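Local coordinates for transferrin binding protein B (PDB 3PQU) that probably binds host transferrin at the outer membrane of a porcine pathogen, as a surface lipoprotein that takes part in iron acquisition, at residues Thr333-Asp338 and Gly423-Thr428; Tyr437-Thr442 and Val471-Lys476; Gly539-Glu544 and Ala564-Glu569. All coordinates share one frame; numbering follows the deposited sequence. Where two conformers were deposited one is given.

Contact 1 of 3, residues Thr333-Asp338 and Gly423-Thr428; sequences TERIID and GERTAT
Asp338 OD2 is gripped by two nitrogens of Arg425, which comes at it side-on. Arg425 NE donates to Asp338 OD2 at 2.7 Å, and Arg425 NH1 donates to its syn lone pair at 3.1 Å. OD2 lies in the guanidinium plane, although the carboxylate plane is turned 60° from it. The Arg425 chain bends at chi2 (-84°), which turns the guanidinium to the Asp338 carboxylate. Asp338 OD1 accepts from Arg335 NE at 2.8 Å. Arg335 CD rests on one face of the Arg425 guanidinium, 3.6 Å from Arg425 NH1. The shared carboxylate probably offsets the repulsion between the two arginines. Tyr538 OH also bonds OD2. Asp338 and Gly423 form an antiparallel hydrogen-bonded pair, and Arg425 N donates to Ile336 O at 2.9 Å. At the other end, Glu334 OE2 accepts from Thr428 N at 2.9 Å; the bond is nearly straight, but the donor lies above the carboxylate plane. A salt bridge to Lys166 holds Glu334 OE1. The contact belongs to the C-lobe handle domain. Strand 333-343 pairs with strands 413-424 and 163-165, and Asn501 bonds both Arg335 O and Arg425 NH2.

Contact 2 of 3, residues Tyr437-Thr442 and Val471-Lys476; sequences YKYVGT and VNFSDK
Phe473 holds CG anti to the carbonyl carbon (chi1 -68°), as do Tyr437 and Tyr439, which brings the Phe473 ring to both tyrosines, beside Val471. This is an antiparallel strand pair of the C-lobe beta barrel. Tyr437 and Val471 form one hydrogen-bonded pair: Tyr437 N donates to Val471 O at 2.9 Å, and Val471 N returns a bond of 2.8 Å to Tyr437 O. Their side chains lie on the same face of the sheet. Val471 CG2 meets the Tyr439 ring obliquely, 3.4 Å from Tyr439 CD2, a close approach. Phe473 follows just after the strand. Its ring is met at the edge by Tyr437 CD2, which lies 3.7 Å from Phe473 CD2. The two ring planes are 60° apart, an oblique pair. Val471 CG1 lies over one face of the same phenyl, near its rim. Ile498 of strand 492-499 and Leu545 of strand 544-551 also touch Val471 and extend this apolar cluster. Tyr439 OH, whose hydrogen-bond partner is Ala542 O, also lies in the plane of the Phe473 ring, 3.7 Å from Phe473 CZ.

Contact 3 of 3, residues Gly539-Glu544 and Ala564-Glu569; sequences GPTAGE and AKRQIE
Arg566 lays its guanidinium against the 541-543 turn, and this is the tightly packed part of the contact. Gly543 CA sits 3.5 Å above the plane, over the centre of the group. At the edge, Arg566 NH1 donates to Thr541 O at 2.8 Å, with the oxygen close to the guanidinium plane. Arg566 NH2 adds a second, weak bond to Thr541 O. The arginine thus grips the Thr541 carbonyl end-on. Arg566 NH2 also donates to Thr541 OG1 at 3.3 Å, but this holds for one of two deposited conformers and is less certain. The Arg566 chain runs extended to CG and CD and then bends at chi3 (56°), which turns the flat group onto the glycine. Arg566 N donates to Gly543 O at 2.9 Å, and a salt bridge to Glu24 holds NH2 from outside.

The other side is looser. Glu544 and Lys565 form a non-hydrogen-bonded antiparallel pair, with side chains on one face. Their salt bridge is long, at 3.6 Å between Glu544 OE2 and Lys565 NZ. A water makes weak bonds to Gly543 O and to Lys565 NZ. Each charged group has a firmer partner elsewhere: Glu544 OE2 accepts from Glu398 N, OE1 accepts from Tyr399 N, and Lys565 NZ donates to Asn396 O. Thr541 lies at the exposed end of the contact. The contact closes a turn of the C-lobe barrel. Residues 539-543 link strand 531-538 to strand 544-551, which pairs with strand 557-568. Strand 436-448 runs along the far side of 557-568, where Tyr437 and Tyr439 touch Arg566.

Overall arrangement
Contacts 2 and 3 belong to the same barrel, with centres 9 Å apart, because strands 436-448 and 557-568 are neighbours. Lys438 O and Gln567 N are 2.9 Å apart across that seam. The hydroxyl of Tyr439 ties the strand of contact 2 to the turn of contact 3. Contact 1 lies in the handle, its centre about 15 Å from that of contact 3. The two meet where Thr426 OG1 bonds Gly539 O at 2.6 Å, so the 539-544 turn joins handle and barrel. Contacts 1 and 2 do not touch; their nearest atoms are about 8 Å apart. Together the three contacts run from the handle of the C-lobe into its barrel.

Contact 1 of 3, residues Thr333-Asp338 and Gly423-Thr428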
# COMPACT_ATOMS: atom_id res chain seq x y z
N THR A 333 9.79 -10.21 -13.51
CA THR A 333 9.25 -8.95 -13.01
C THR A 333 10.20 -7.80 -13.30
O THR A 333 11.38 -8.00 -13.56
CB THR A 333 8.96 -9.01 -11.52
OG1 THR A 333 10.17 -9.31 -10.81
CG2 THR A 333 7.94 -10.11 -11.22
N GLU A 334 9.66 -6.60 -13.25
CA GLU A 334 10.47 -5.40 -13.38
C GLU A 334 10.21 -4.51 -12.17
O GLU A 334 9.06 -4.22 -11.82
CB GLU A 334 10.14 -4.68 -14.68
CG GLU A 334 10.84 -3.35 -14.84
CD GLU A 334 10.74 -2.80 -16.24
OE1 GLU A 334 10.75 -3.60 -17.21
OE2 GLU A 334 10.65 -1.57 -16.39
N ARG A 335 11.29 -4.09 -11.51
CA ARG A 335 11.16 -3.33 -10.28
C ARG A 335 10.64 -1.92 -10.56
O ARG A 335 11.09 -1.27 -11.49
CB ARG A 335 12.51 -3.26 -9.57
CG ARG A 335 12.40 -2.74 -8.17
CD ARG A 335 13.61 -3.13 -7.33
NE ARG A 335 13.38 -2.79 -5.93
CZ ARG A 335 12.88 -3.62 -5.02
NH1 ARG A 335 12.59 -4.87 -5.35
NH2 ARG A 335 12.69 -3.20 -3.77
N ILE A 336 9.66 -1.46 -9.76
CA ILE A 336 9.12 -0.11 -9.91
C ILE A 336 9.47 0.85 -8.78
O ILE A 336 9.50 2.06 -8.97
CB ILE A 336 7.59 -0.10 -10.06
CG1 ILE A 336 6.91 -0.86 -8.91
CG2 ILE A 336 7.18 -0.66 -11.41
CD1 ILE A 336 5.39 -0.58 -8.83
N ILE A 337 9.74 0.30 -7.60
CA ILE A 337 9.91 1.10 -6.40
C ILE A 337 11.07 0.63 -5.54
O ILE A 337 11.31 -0.56 -5.39
CB ILE A 337 8.63 1.04 -5.52
CG1 ILE A 337 7.43 1.65 -6.26
CG2 ILE A 337 8.84 1.77 -4.21
CD1 ILE A 337 6.06 1.44 -5.52
N ASP A 338 11.82 1.59 -5.00
CA ASP A 338 12.72 1.32 -3.89
C ASP A 338 12.19 2.13 -2.70
O ASP A 338 11.82 3.29 -2.85
CB ASP A 338 14.17 1.74 -4.21
CG ASP A 338 14.84 0.81 -5.21
OD1 ASP A 338 14.67 -0.42 -5.09
OD2 ASP A 338 15.56 1.30 -6.10
N GLY A 423 12.62 5.68 -4.07
CA GLY A 423 12.75 6.10 -5.45
C GLY A 423 11.71 5.47 -6.37
O GLY A 423 11.21 4.38 -6.10
N GLU A 424 11.40 6.16 -7.46
CA GLU A 424 10.50 5.65 -8.48
C GLU A 424 11.34 5.24 -9.70
O GLU A 424 11.81 6.09 -10.46
CB GLU A 424 9.47 6.73 -8.84
CG GLU A 424 8.77 7.29 -7.59
CD GLU A 424 8.13 8.68 -7.79
OE1 GLU A 424 7.86 9.08 -8.94
OE2 GLU A 424 7.88 9.37 -6.78
N ARG A 425 11.54 3.93 -9.85
CA ARG A 425 12.48 3.38 -10.84
C ARG A 425 12.13 3.80 -12.26
O ARG A 425 10.95 3.88 -12.63
CB ARG A 425 12.49 1.85 -10.78
CG ARG A 425 13.19 1.26 -9.57
CD ARG A 425 14.67 1.17 -9.78
NE ARG A 425 15.34 0.51 -8.67
CZ ARG A 425 16.00 -0.65 -8.75
NH1 ARG A 425 16.59 -1.14 -7.66
NH2 ARG A 425 16.10 -1.30 -9.91
N THR A 426 13.17 4.07 -13.03
CA THR A 426 13.05 4.27 -14.47
C THR A 426 12.57 2.96 -15.11
O THR A 426 13.03 1.87 -14.77
CB THR A 426 14.43 4.67 -15.06
OG1 THR A 426 14.90 5.87 -14.41
CG2 THR A 426 14.33 4.88 -16.57
N ALA A 427 11.64 3.06 -16.04
CA ALA A 427 11.27 1.88 -16.80
C ALA A 427 12.50 1.37 -17.55
O ALA A 427 13.29 2.17 -18.07
CB ALA A 427 10.15 2.20 -17.76
N THR A 428 12.68 0.05 -17.57
CA THR A 428 13.88 -0.55 -18.15
C THR A 428 14.05 -0.23 -19.63
O THR A 428 15.18 -0.05 -20.12
CB THR A 428 13.93 -2.08 -17.91
OG1 THR A 428 13.88 -2.34 -16.51
CG2 THR A 428 15.23 -2.67 -18.48
O HOH W 1 8.33 3.95 -11.53

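Contact 2 of 3, residues Tyr437-Thr442 and Val471-Lys476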
# COMPACT_ATOMS: atom_id res chain seq x y z
N TYR A 437 27.88 9.58 -18.78
CA TYR A 437 27.28 10.73 -18.11
C TYR A 437 27.80 10.92 -16.69
O TYR A 437 28.28 9.97 -16.06
CB TYR A 437 25.75 10.60 -18.10
CG TYR A 437 25.15 10.53 -19.49
CD1 TYR A 437 24.64 11.67 -20.10
CD2 TYR A 437 25.12 9.34 -20.20
CE1 TYR A 437 24.10 11.62 -21.37
CE2 TYR A 437 24.58 9.28 -21.47
CZ TYR A 437 24.07 10.42 -22.05
OH TYR A 437 23.54 10.37 -23.32
N LYS A 438 27.72 12.15 -16.20
CA LYS A 438 28.15 12.47 -14.84
C LYS A 438 26.96 12.70 -13.91
O LYS A 438 25.96 13.30 -14.31
CB LYS A 438 29.06 13.70 -14.83
CG LYS A 438 29.72 13.99 -13.49
CD LYS A 438 30.78 12.96 -13.15
CE LYS A 438 31.56 13.35 -11.90
NZ LYS A 438 32.77 12.50 -11.71
N TYR A 439 27.07 12.23 -12.67
CA TYR A 439 26.03 12.43 -11.67
C TYR A 439 26.64 13.01 -10.40
O TYR A 439 27.61 12.47 -9.87
CB TYR A 439 25.34 11.10 -11.32
CG TYR A 439 24.41 10.54 -12.37
CD1 TYR A 439 23.04 10.53 -12.18
CD2 TYR A 439 24.91 10.00 -13.55
CE1 TYR A 439 22.17 10.01 -13.13
CE2 TYR A 439 24.06 9.48 -14.51
CZ TYR A 439 22.69 9.48 -14.30
OH TYR A 439 21.82 8.96 -15.24
N VAL A 440 26.08 14.11 -9.91
CA VAL A 440 26.54 14.67 -8.64
C VAL A 440 25.39 14.86 -7.65
O VAL A 440 24.29 15.25 -8.03
CB VAL A 440 27.30 16.01 -8.82
CG1 VAL A 440 28.34 15.90 -9.94
CG2 VAL A 440 26.33 17.13 -9.09
N GLY A 441 25.67 14.57 -6.38
CA GLY A 441 24.70 14.75 -5.32
C GLY A 441 25.39 14.80 -3.96
O GLY A 441 26.55 15.21 -3.85
N THR A 442 24.66 14.37 -2.94
CA THR A 442 25.18 14.34 -1.58
C THR A 442 24.78 13.01 -0.94
O THR A 442 24.44 12.07 -1.66
CB THR A 442 24.65 15.53 -0.76
OG1 THR A 442 25.32 15.60 0.50
CG2 THR A 442 23.13 15.41 -0.54
N VAL A 471 28.65 7.36 -15.01
CA VAL A 471 27.75 6.31 -15.45
C VAL A 471 27.95 6.01 -16.93
O VAL A 471 27.79 6.90 -17.78
CB VAL A 471 26.28 6.68 -15.17
CG1 VAL A 471 25.34 5.66 -15.78
CG2 VAL A 471 26.05 6.77 -13.66
N ASN A 472 28.33 4.78 -17.24
CA ASN A 472 28.55 4.37 -18.62
C ASN A 472 27.48 3.37 -19.04
O ASN A 472 27.59 2.18 -18.76
CB ASN A 472 29.94 3.74 -18.79
CG ASN A 472 30.35 3.62 -20.25
OD1 ASN A 472 29.57 3.20 -21.10
ND2 ASN A 472 31.60 3.98 -20.53
N PHE A 473 26.45 3.87 -19.72
CA PHE A 473 25.35 3.02 -20.15
C PHE A 473 25.80 2.05 -21.24
O PHE A 473 25.21 0.98 -21.40
CB PHE A 473 24.16 3.87 -20.61
CG PHE A 473 23.48 4.63 -19.50
CD1 PHE A 473 22.73 3.96 -18.53
CD2 PHE A 473 23.58 6.02 -19.43
CE1 PHE A 473 22.10 4.67 -17.50
CE2 PHE A 473 22.94 6.73 -18.40
CZ PHE A 473 22.20 6.06 -17.44
N SER A 474 26.85 2.41 -21.97
CA SER A 474 27.35 1.55 -23.04
C SER A 474 27.91 0.22 -22.52
O SER A 474 27.45 -0.85 -22.92
CB SER A 474 28.39 2.28 -23.89
OG SER A 474 27.75 3.01 -24.92
N ASP A 475 28.89 0.28 -21.63
CA ASP A 475 29.42 -0.95 -21.05
C ASP A 475 28.87 -1.19 -19.65
O ASP A 475 29.52 -1.84 -18.82
CB ASP A 475 30.95 -0.99 -21.08
CG ASP A 475 31.57 0.28 -20.56
OD1 ASP A 475 30.99 0.89 -19.63
OD2 ASP A 475 32.65 0.67 -21.07
N LYS A 476 27.67 -0.66 -19.41
CA LYS A 476 26.90 -0.94 -18.20
C LYS A 476 27.71 -0.86 -16.91
O LYS A 476 27.78 -1.82 -16.15
CB LYS A 476 26.22 -2.31 -18.31
CG LYS A 476 25.22 -2.42 -19.45
CD LYS A 476 24.11 -1.39 -19.29
CE LYS A 476 23.14 -1.44 -20.45
NZ LYS A 476 22.48 -2.77 -20.57

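Contact 3 of 3, residues Gly539-Glu544 and Ala564-Glu569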
# COMPACT_ATOMS: atom_id res chain seq x y z
N GLY A 539 13.25 8.17 -12.24
CA GLY A 539 12.71 9.16 -13.15
C GLY A 539 12.53 8.64 -14.57
O GLY A 539 12.96 7.53 -14.89
N PRO A 540 11.90 9.45 -15.42
CA PRO A 540 11.54 9.17 -16.82
C PRO A 540 12.68 8.55 -17.63
O PRO A 540 12.43 7.59 -18.36
CB PRO A 540 11.22 10.55 -17.38
CG PRO A 540 10.74 11.32 -16.21
CD PRO A 540 11.51 10.82 -15.02
N THR A 541 13.89 9.09 -17.51
CA THR A 541 15.01 8.61 -18.31
C THR A 541 16.30 8.42 -17.50
O THR A 541 17.39 8.71 -18.00
CB THR A 541 15.28 9.55 -19.53
OG1 THR A 541 15.41 10.91 -19.08
CG2 THR A 541 14.13 9.47 -20.54
N ALA A 542 16.16 7.96 -16.27
CA ALA A 542 17.30 7.67 -15.41
C ALA A 542 18.12 8.91 -15.06
O ALA A 542 19.30 8.81 -14.77
CB ALA A 542 18.20 6.59 -16.04
N GLY A 543 17.48 10.07 -15.06
CA GLY A 543 18.16 11.31 -14.74
C GLY A 543 18.56 11.48 -13.28
O GLY A 543 19.21 12.46 -12.92
N GLU A 544 18.17 10.52 -12.45
CA GLU A 544 18.55 10.49 -11.04
C GLU A 544 18.95 9.08 -10.63
O GLU A 544 18.36 8.11 -11.10
CB GLU A 544 17.40 10.98 -10.15
CG GLU A 544 16.90 12.37 -10.51
CD GLU A 544 15.60 12.75 -9.80
OE1 GLU A 544 15.10 11.97 -8.96
OE2 GLU A 544 15.07 13.85 -10.08
N ALA A 564 21.92 11.30 -6.48
CA ALA A 564 22.58 12.23 -7.39
C ALA A 564 21.81 12.48 -8.69
O ALA A 564 21.02 11.64 -9.15
CB ALA A 564 24.02 11.78 -7.69
N LYS A 565 22.06 13.64 -9.27
CA LYS A 565 21.37 14.08 -10.48
C LYS A 565 22.33 14.14 -11.68
O LYS A 565 23.49 14.54 -11.54
CB LYS A 565 20.74 15.45 -10.26
CG LYS A 565 19.65 15.78 -11.26
CD LYS A 565 19.15 17.20 -11.09
CE LYS A 565 17.93 17.45 -11.98
NZ LYS A 565 16.75 16.64 -11.58
N ARG A 566 21.83 13.76 -12.85
CA ARG A 566 22.63 13.75 -14.07
C ARG A 566 22.96 15.18 -14.51
O ARG A 566 22.15 16.08 -14.37
CB ARG A 566 21.87 13.02 -15.18
CG ARG A 566 22.69 12.78 -16.43
CD ARG A 566 22.01 11.77 -17.33
NE ARG A 566 20.65 12.18 -17.66
CZ ARG A 566 19.65 11.34 -17.92
NH1 ARG A 566 19.86 10.03 -17.88
NH2 ARG A 566 18.45 11.81 -18.23
N GLN A 567 24.16 15.38 -15.05
CA GLN A 567 24.58 16.73 -15.44
C GLN A 567 24.57 16.92 -16.96
O GLN A 567 24.51 15.95 -17.72
CB GLN A 567 25.98 17.01 -14.91
CG GLN A 567 26.15 16.69 -13.44
CD GLN A 567 25.33 17.62 -12.56
OE1 GLN A 567 25.65 18.80 -12.43
NE2 GLN A 567 24.28 17.09 -11.94
N ILE A 568 24.64 18.18 -17.39
CA ILE A 568 24.80 18.50 -18.80
C ILE A 568 26.04 19.35 -19.01
O ILE A 568 26.66 19.82 -18.05
CB ILE A 568 23.61 19.30 -19.37
CG1 ILE A 568 23.58 20.71 -18.79
CG2 ILE A 568 22.29 18.56 -19.15
CD1 ILE A 568 22.57 21.63 -19.44
N GLU A 569 26.38 19.54 -20.28
CA GLU A 569 27.49 20.40 -20.69
C GLU A 569 28.84 19.80 -20.28
O GLU A 569 29.76 20.52 -19.90
CB GLU A 569 27.33 21.81 -20.11
CG GLU A 569 28.08 22.85 -20.93
CD GLU A 569 28.40 24.10 -20.15
OE1 GLU A 569 27.93 24.22 -19.00
OE2 GLU A 569 29.13 24.96 -20.69
O HOH W 2 17.31 14.77 -14.38